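Long-range contact in ADP-ribosylating toxin CARDS (PDB 4TLV), which transfers the ADP-ribosyl group of NAD(+) to multiple target proteins in vitro and causes vacuolization of mammalian cells as the main virulence factor of Mycoplasma pneumoniae: residues M366-V378 with D414-T426. Residues are numbered along the deposited sequence; the frame is centred on the assembly and turned at random.
Sequences MTPQDIAITQFRV and DLEELQIIVDECT
E417 meets R377 side-on: OE2 accepts from NE at 2.9 Å and OE1 from NH2 at 3.1 Å. These two bonds, one to each oxygen, make the salt bridge bidentate; carboxylate and guanidinium are nearly coplanar, 26° apart, and E417 extends to R377 with CG anti to the backbone N (chi1 -173°). A water extends this grip, donating to E417 OE2 and L418 O and accepting from V378 N; it bridges V378 N and L418 O where the strands have separated beyond direct bonding. Q419 lays CB against F376 O (3.3 Å), while its amide stands nearly upright to the R377 guanidinium, planes 77° apart, and Q419 NE2 donates a weak hydrogen bond to E417 OE2. I420 and F376 form an antiparallel hydrogen-bonded pair, N to O in both directions at 2.9 Å; on that face I420 CD1 touches V378 CG2 (3.6 Å) and M366 SD. I421 faces Q375 in the next, non-hydrogen-bonded pair. V422 N donates to T374 O, and V422 CG2 approaches F376 CE1 obliquely at 3.8 Å. Within the D2 beta-trefoil domain, strand 375-380 joins hairpin partner 364-368 to strand 415-421, which also pairs with strands 278-281 and 388-393; L279 and F431 touch I420.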
ATOM      1  N   MET A 366      -9.047   6.953  10.633  1.00 13.70           N
ATOM      2  CA  MET A 366     -10.145   7.836  11.011  1.00 15.22           C
ATOM      3  C   MET A 366     -11.159   7.058  11.831  1.00 20.38           C
ATOM      4  O   MET A 366     -11.807   6.141  11.329  1.00 21.67           O
ATOM      5  CB  MET A 366     -10.804   8.430   9.782  1.00 19.67           C
ATOM      6  CG  MET A 366      -9.808   9.195   8.910  1.00 16.60           C
ATOM      7  SD  MET A 366     -10.649  10.238   7.747  1.00 20.94           S
ATOM      8  CE  MET A 366      -9.264  10.759   6.732  1.00 17.74           C
ATOM      9  N   THR A 367     -11.298   7.422  13.095  1.00 16.32           N
ATOM     10  CA  THR A 367     -12.075   6.586  14.009  1.00 19.12           C
ATOM     11  C   THR A 367     -13.224   7.376  14.644  1.00 19.25           C
ATOM     12  O   THR A 367     -13.007   8.450  15.205  1.00 18.68           O
ATOM     13  CB  THR A 367     -11.166   5.995  15.103  1.00 20.97           C
ATOM     14  OG1 THR A 367     -10.639   7.054  15.899  1.00 30.41           O
ATOM     15  CG2 THR A 367      -9.995   5.273  14.481  1.00 17.97           C
ATOM     16  N   PRO A 368     -14.454   6.841  14.555  1.00 19.86           N
ATOM     17  CA  PRO A 368     -15.635   7.580  15.019  1.00 21.27           C
ATOM     18  C   PRO A 368     -15.539   7.736  16.527  1.00 18.80           C
ATOM     19  O   PRO A 368     -15.142   6.789  17.183  1.00 19.43           O
ATOM     20  CB  PRO A 368     -16.812   6.654  14.667  1.00 19.82           C
ATOM     21  CG  PRO A 368     -16.231   5.453  14.001  1.00 24.55           C
ATOM     22  CD  PRO A 368     -14.756   5.447  14.207  1.00 19.60           C
ATOM     23  N   GLN A 369     -15.863   8.904  17.061  1.00 20.66           N
ATOM     24  CA  GLN A 369     -15.710   9.139  18.497  1.00 23.05           C
ATOM     25  C   GLN A 369     -17.048   9.196  19.247  1.00 26.82           C
ATOM     26  O   GLN A 369     -17.088   9.074  20.468  1.00 27.05           O
ATOM     27  CB  GLN A 369     -14.904  10.417  18.750  1.00 21.04           C
ATOM     28  CG  GLN A 369     -13.479  10.342  18.205  1.00 20.61           C
ATOM     29  CD  GLN A 369     -12.654   9.266  18.867  1.00 24.55           C
ATOM     30  OE1 GLN A 369     -12.290   8.255  18.247  1.00 25.76           O
ATOM     31  NE2 GLN A 369     -12.358   9.465  20.142  1.00 24.07           N
ATOM     32  N   ASP A 370     -18.135   9.374  18.509  1.00 25.38           N
ATOM     33  CA  ASP A 370     -19.465   9.478  19.100  1.00 26.12           C
ATOM     34  C   ASP A 370     -20.327   8.339  18.584  1.00 27.30           C
ATOM     35  O   ASP A 370     -20.028   7.745  17.547  1.00 20.50           O
ATOM     36  CB  ASP A 370     -20.104  10.834  18.777  1.00 23.58           C
ATOM     37  CG  ASP A 370     -20.239  11.081  17.277  1.00 27.15           C
ATOM     38  OD1 ASP A 370     -19.543  10.402  16.503  1.00 24.17           O
ATOM     39  OD2 ASP A 370     -21.037  11.948  16.866  1.00 25.03           O
ATOM     40  N   ILE A 371     -21.393   8.017  19.307  1.00 26.14           N
ATOM     41  CA  ILE A 371     -22.220   6.878  18.923  1.00 23.44           C
ATOM     42  C   ILE A 371     -23.074   7.218  17.691  1.00 20.07           C
ATOM     43  O   ILE A 371     -23.541   6.324  16.983  1.00 20.86           O
ATOM     44  CB  ILE A 371     -23.077   6.368  20.111  1.00 23.55           C
ATOM     45  CG1 ILE A 371     -23.716   5.018  19.786  1.00 27.28           C
ATOM     46  CG2 ILE A 371     -24.115   7.393  20.503  1.00 25.80           C
ATOM     47  CD1 ILE A 371     -24.224   4.273  21.027  1.00 30.26           C
ATOM     48  N   ALA A 372     -23.248   8.508  17.427  1.00 18.49           N
ATOM     49  CA  ALA A 372     -23.970   8.959  16.236  1.00 20.69           C
ATOM     50  C   ALA A 372     -23.102   8.870  14.969  1.00 21.08           C
ATOM     51  O   ALA A 372     -23.560   9.174  13.868  1.00 21.47           O
ATOM     52  CB  ALA A 372     -24.461  10.385  16.424  1.00 24.20           C
ATOM     53  N   ILE A 373     -21.845   8.476  15.143  1.00 21.14           N
ATOM     54  CA  ILE A 373     -20.921   8.303  14.028  1.00 19.17           C
ATOM     55  C   ILE A 373     -20.852   9.549  13.152  1.00 20.81           C
ATOM     56  O   ILE A 373     -21.134   9.488  11.957  1.00 17.44           O
ATOM     57  CB  ILE A 373     -21.315   7.083  13.175  1.00 17.48           C
ATOM     58  CG1 ILE A 373     -21.753   5.919  14.076  1.00 16.57           C
ATOM     59  CG2 ILE A 373     -20.149   6.656  12.272  1.00 16.44           C
ATOM     60  CD1 ILE A 373     -20.597   5.289  14.881  1.00 17.59           C
ATOM     61  N   THR A 374     -20.491  10.687  13.746  1.00 17.51           N
ATOM     62  CA  THR A 374     -20.379  11.929  12.985  1.00 22.00           C
ATOM     63  C   THR A 374     -19.097  12.686  13.253  1.00 18.83           C
ATOM     64  O   THR A 374     -18.805  13.647  12.553  1.00 20.48           O
ATOM     65  CB  THR A 374     -21.488  12.931  13.333  1.00 25.90           C
ATOM     66  OG1 THR A 374     -21.408  13.236  14.732  1.00 24.10           O
ATOM     67  CG2 THR A 374     -22.848  12.376  12.985  1.00 23.44           C
ATOM     68  N   GLN A 375     -18.374  12.299  14.298  1.00 15.10           N
ATOM     69  CA  GLN A 375     -17.131  12.982  14.674  1.00 17.65           C
ATOM     70  C   GLN A 375     -15.975  11.985  14.646  1.00 16.48           C
ATOM     71  O   GLN A 375     -16.041  10.932  15.268  1.00 19.01           O
ATOM     72  CB  GLN A 375     -17.258  13.595  16.070  1.00 23.45           C
ATOM     73  CG  GLN A 375     -18.393  14.606  16.174  1.00 26.12           C
ATOM     74  CD  GLN A 375     -18.869  14.819  17.600  1.00 32.36           C
ATOM     75  OE1 GLN A 375     -18.269  14.318  18.549  1.00 37.81           O
ATOM     76  NE2 GLN A 375     -19.964  15.557  17.753  1.00 36.94           N
ATOM     77  N   PHE A 376     -14.911  12.335  13.937  1.00 17.71           N
ATOM     78  CA  PHE A 376     -13.845  11.378  13.671  1.00 15.05           C
ATOM     79  C   PHE A 376     -12.470  11.904  14.062  1.00 15.09           C
ATOM     80  O   PHE A 376     -12.055  12.971  13.626  1.00 16.68           O
ATOM     81  CB  PHE A 376     -13.866  11.003  12.181  1.00 18.05           C
ATOM     82  CG  PHE A 376     -15.092  10.238  11.767  1.00 14.82           C
ATOM     83  CD1 PHE A 376     -16.300  10.886  11.575  1.00 15.96           C
ATOM     84  CD2 PHE A 376     -15.030   8.869  11.550  1.00 18.48           C
ATOM     85  CE1 PHE A 376     -17.443  10.175  11.191  1.00 17.74           C
ATOM     86  CE2 PHE A 376     -16.160   8.161  11.173  1.00 16.48           C
ATOM     87  CZ  PHE A 376     -17.363   8.812  10.997  1.00 15.99           C
ATOM     88  N   ARG A 377     -11.772  11.128  14.880  1.00 17.08           N
ATOM     89  CA  ARG A 377     -10.393  11.410  15.224  1.00 18.11           C
ATOM     90  C   ARG A 377      -9.508  10.912  14.094  1.00 15.33           C
ATOM     91  O   ARG A 377      -9.709   9.823  13.564  1.00 17.53           O
ATOM     92  CB  ARG A 377     -10.028  10.719  16.533  1.00 15.04           C
ATOM     93  CG  ARG A 377      -8.509  10.646  16.836  1.00 15.09           C
ATOM     94  CD  ARG A 377      -8.297  10.096  18.261  1.00 20.29           C
ATOM     95  NE  ARG A 377      -8.771  11.048  19.271  1.00 21.93           N
ATOM     96  CZ  ARG A 377      -9.291  10.716  20.455  1.00 22.79           C
ATOM     97  NH1 ARG A 377      -9.433   9.442  20.810  1.00 22.17           N
ATOM     98  NH2 ARG A 377      -9.667  11.668  21.289  1.00 23.86           N
ATOM     99  N   VAL A 378      -8.539  11.724  13.713  1.00 13.53           N
ATOM    100  CA  VAL A 378      -7.641  11.364  12.614  1.00 14.13           C
ATOM    101  C   VAL A 378      -6.261  11.134  13.209  1.00 16.36           C
ATOM    102  O   VAL A 378      -5.681  12.053  13.790  1.00 17.37           O
ATOM    103  CB  VAL A 378      -7.604  12.490  11.572  1.00 14.57           C
ATOM    104  CG1 VAL A 378      -6.595  12.177  10.444  1.00 17.06           C
ATOM    105  CG2 VAL A 378      -9.005  12.696  10.993  1.00 16.74           C
ATOM    106  N   ASP A 414      -0.920  25.319  24.094  1.00 41.90           N
ATOM    107  CA  ASP A 414      -1.993  26.029  23.418  1.00 41.55           C
ATOM    108  C   ASP A 414      -2.686  25.187  22.345  1.00 36.13           C
ATOM    109  O   ASP A 414      -3.494  25.707  21.577  1.00 35.73           O
ATOM    110  CB  ASP A 414      -1.444  27.313  22.785  1.00 44.50           C
ATOM    111  CG  ASP A 414      -0.685  28.184  23.780  1.00 53.06           C
ATOM    112  OD1 ASP A 414      -1.236  28.480  24.861  1.00 54.16           O
ATOM    113  OD2 ASP A 414       0.462  28.582  23.472  1.00 53.12           O
ATOM    114  N   LEU A 415      -2.371  23.898  22.283  1.00 34.63           N
ATOM    115  CA  LEU A 415      -2.905  23.057  21.212  1.00 35.50           C
ATOM    116  C   LEU A 415      -4.215  22.390  21.616  1.00 34.95           C
ATOM    117  O   LEU A 415      -4.407  22.023  22.776  1.00 33.24           O
ATOM    118  CB  LEU A 415      -1.890  21.985  20.800  1.00 32.95           C
ATOM    119  CG  LEU A 415      -0.533  22.426  20.234  1.00 40.43           C
ATOM    120  CD1 LEU A 415       0.243  21.234  19.685  1.00 38.77           C
ATOM    121  CD2 LEU A 415      -0.701  23.461  19.161  1.00 33.67           C
ATOM    122  N   GLU A 416      -5.121  22.227  20.659  1.00 28.41           N
ATOM    123  CA  GLU A 416      -6.332  21.468  20.923  1.00 27.70           C
ATOM    124  C   GLU A 416      -6.636  20.553  19.749  1.00 26.72           C
ATOM    125  O   GLU A 416      -6.324  20.883  18.605  1.00 23.49           O
ATOM    126  CB  GLU A 416      -7.518  22.387  21.177  1.00 28.57           C
ATOM    127  CG  GLU A 416      -8.169  22.893  19.916  1.00 29.27           C
ATOM    128  CD  GLU A 416      -9.495  23.559  20.182  1.00 30.65           C
ATOM    129  OE1 GLU A 416     -10.049  23.365  21.286  1.00 35.96           O
ATOM    130  OE2 GLU A 416      -9.985  24.271  19.285  1.00 29.09           O
ATOM    131  N   GLU A 417      -7.261  19.420  20.038  1.00 23.56           N
ATOM    132  CA  GLU A 417      -7.535  18.434  19.005  1.00 23.19           C
ATOM    133  C   GLU A 417      -8.636  18.881  18.049  1.00 21.69           C
ATOM    134  O   GLU A 417      -9.596  19.540  18.438  1.00 24.96           O
ATOM    135  CB  GLU A 417      -7.863  17.061  19.606  1.00 25.19           C
ATOM    136  CG  GLU A 417      -7.998  15.963  18.529  1.00 23.49           C
ATOM    137  CD  GLU A 417      -8.538  14.634  19.050  1.00 27.04           C
ATOM    138  OE1 GLU A 417      -8.727  14.485  20.283  1.00 24.94           O
ATOM    139  OE2 GLU A 417      -8.766  13.729  18.211  1.00 20.35           O
ATOM    140  N   LEU A 418      -8.459  18.517  16.785  1.00 23.16           N
ATOM    141  CA  LEU A 418      -9.426  18.755  15.729  1.00 21.73           C
ATOM    142  C   LEU A 418      -9.958  17.410  15.283  1.00 20.13           C
ATOM    143  O   LEU A 418      -9.192  16.465  15.097  1.00 19.79           O
ATOM    144  CB  LEU A 418      -8.736  19.390  14.535  1.00 21.33           C
ATOM    145  CG  LEU A 418      -8.112  20.762  14.737  1.00 21.78           C
ATOM    146  CD1 LEU A 418      -7.089  21.002  13.654  1.00 26.96           C
ATOM    147  CD2 LEU A 418      -9.214  21.801  14.699  1.00 23.07           C
ATOM    148  N   GLN A 419     -11.264  17.325  15.103  1.00 19.09           N
ATOM    149  CA  GLN A 419     -11.879  16.100  14.639  1.00 16.85           C
ATOM    150  C   GLN A 419     -12.720  16.423  13.418  1.00 17.19           C
ATOM    151  O   GLN A 419     -13.267  17.518  13.297  1.00 16.69           O
ATOM    152  CB  GLN A 419     -12.720  15.456  15.750  1.00 19.73           C
ATOM    153  CG  GLN A 419     -11.865  14.995  16.941  1.00 20.06           C
ATOM    154  CD  GLN A 419     -12.647  14.238  18.002  1.00 21.75           C
ATOM    155  OE1 GLN A 419     -13.874  14.223  17.991  1.00 25.28           O
ATOM    156  NE2 GLN A 419     -11.928  13.604  18.929  1.00 17.60           N
ATOM    157  N   ILE A 420     -12.797  15.479  12.492  1.00 17.19           N
ATOM    158  CA  ILE A 420     -13.601  15.692  11.302  1.00 15.17           C
ATOM    159  C   ILE A 420     -15.066  15.651  11.680  1.00 14.86           C
ATOM    160  O   ILE A 420     -15.498  14.771  12.404  1.00 17.64           O
ATOM    161  CB  ILE A 420     -13.318  14.630  10.230  1.00 17.10           C
ATOM    162  CG1 ILE A 420     -11.844  14.737   9.813  1.00 18.36           C
ATOM    163  CG2 ILE A 420     -14.263  14.833   9.033  1.00 17.63           C
ATOM    164  CD1 ILE A 420     -11.473  13.929   8.607  1.00 24.49           C
ATOM    165  N   ILE A 421     -15.835  16.610  11.185  1.00 14.82           N
ATOM    166  CA  ILE A 421     -17.265  16.604  11.438  1.00 18.72           C
ATOM    167  C   ILE A 421     -18.002  16.322  10.135  1.00 17.46           C
ATOM    168  O   ILE A 421     -17.726  16.934   9.106  1.00 17.34           O
ATOM    169  CB  ILE A 421     -17.738  17.930  12.070  1.00 23.80           C
ATOM    170  CG1 ILE A 421     -17.397  19.103  11.154  1.00 25.65           C
ATOM    171  CG2 ILE A 421     -17.080  18.106  13.437  1.00 23.41           C
ATOM    172  CD1 ILE A 421     -17.974  20.457  11.599  1.00 28.70           C
ATOM    173  N   VAL A 422     -18.936  15.386  10.198  1.00 15.92           N
ATOM    174  CA  VAL A 422     -19.669  14.954   9.023  1.00 16.50           C
ATOM    175  C   VAL A 422     -21.112  15.424   9.110  1.00 19.70           C
ATOM    176  O   VAL A 422     -21.828  15.103  10.060  1.00 20.61           O
ATOM    177  CB  VAL A 422     -19.649  13.424   8.893  1.00 17.65           C
ATOM    178  CG1 VAL A 422     -20.558  12.979   7.743  1.00 17.11           C
ATOM    179  CG2 VAL A 422     -18.219  12.931   8.676  1.00 16.21           C
ATOM    180  N   ASP A 423     -21.534  16.160   8.097  1.00 20.49           N
ATOM    181  CA  ASP A 423     -22.867  16.721   8.056  1.00 24.93           C
ATOM    182  C   ASP A 423     -23.091  17.303   6.663  1.00 24.71           C
ATOM    183  O   ASP A 423     -22.139  17.568   5.932  1.00 23.45           O
ATOM    184  CB  ASP A 423     -22.986  17.824   9.105  1.00 27.49           C
ATOM    185  CG  ASP A 423     -24.395  18.365   9.217  1.00 42.17           C
ATOM    186  OD1 ASP A 423     -25.205  17.737   9.941  1.00 44.02           O
ATOM    187  OD2 ASP A 423     -24.689  19.407   8.575  1.00 39.40           O
ATOM    188  N   GLU A 424     -24.342  17.506   6.288  1.00 28.50           N
ATOM    189  CA  GLU A 424     -24.624  18.116   4.991  1.00 33.80           C
ATOM    190  C   GLU A 424     -23.815  19.403   4.806  1.00 32.23           C
ATOM    191  O   GLU A 424     -23.283  19.658   3.730  1.00 35.06           O
ATOM    192  CB  GLU A 424     -26.116  18.409   4.843  1.00 38.37           C
ATOM    193  CG  GLU A 424     -26.498  18.983   3.479  1.00 53.00           C
ATOM    194  CD  GLU A 424     -28.000  19.223   3.337  1.00 70.33           C
ATOM    195  OE1 GLU A 424     -28.736  18.974   4.324  1.00 69.42           O
ATOM    196  OE2 GLU A 424     -28.446  19.657   2.248  1.00 77.22           O
ATOM    197  N   CYS A 425     -23.717  20.209   5.857  1.00 30.52           N
ATOM    198  CA  CYS A 425     -23.045  21.504   5.753  1.00 29.03           C
ATOM    199  C   CYS A 425     -21.532  21.440   5.996  1.00 32.74           C
ATOM    200  O   CYS A 425     -20.850  22.466   5.949  1.00 31.68           O
ATOM    201  CB  CYS A 425     -23.677  22.517   6.713  1.00 37.56           C
ATOM    202  SG  CYS A 425     -25.284  23.161   6.175  1.00 64.33           S
ATOM    203  N   THR A 426     -21.008  20.247   6.267  1.00 29.69           N
ATOM    204  CA  THR A 426     -19.571  20.105   6.479  1.00 24.38           C
ATOM    205  C   THR A 426     -18.948  19.008   5.593  1.00 25.31           C
ATOM    206  O   THR A 426     -19.064  19.053   4.366  1.00 23.73           O
ATOM    207  CB  THR A 426     -19.210  19.933   7.979  1.00 23.11           C
ATOM    208  OG1 THR A 426     -19.991  18.889   8.572  1.00 26.15           O
ATOM    209  CG2 THR A 426     -19.464  21.237   8.746  1.00 29.89           C
TER
HETATM  210  O   HOH W   1      -8.086  13.999  15.658  1.00 18.05           O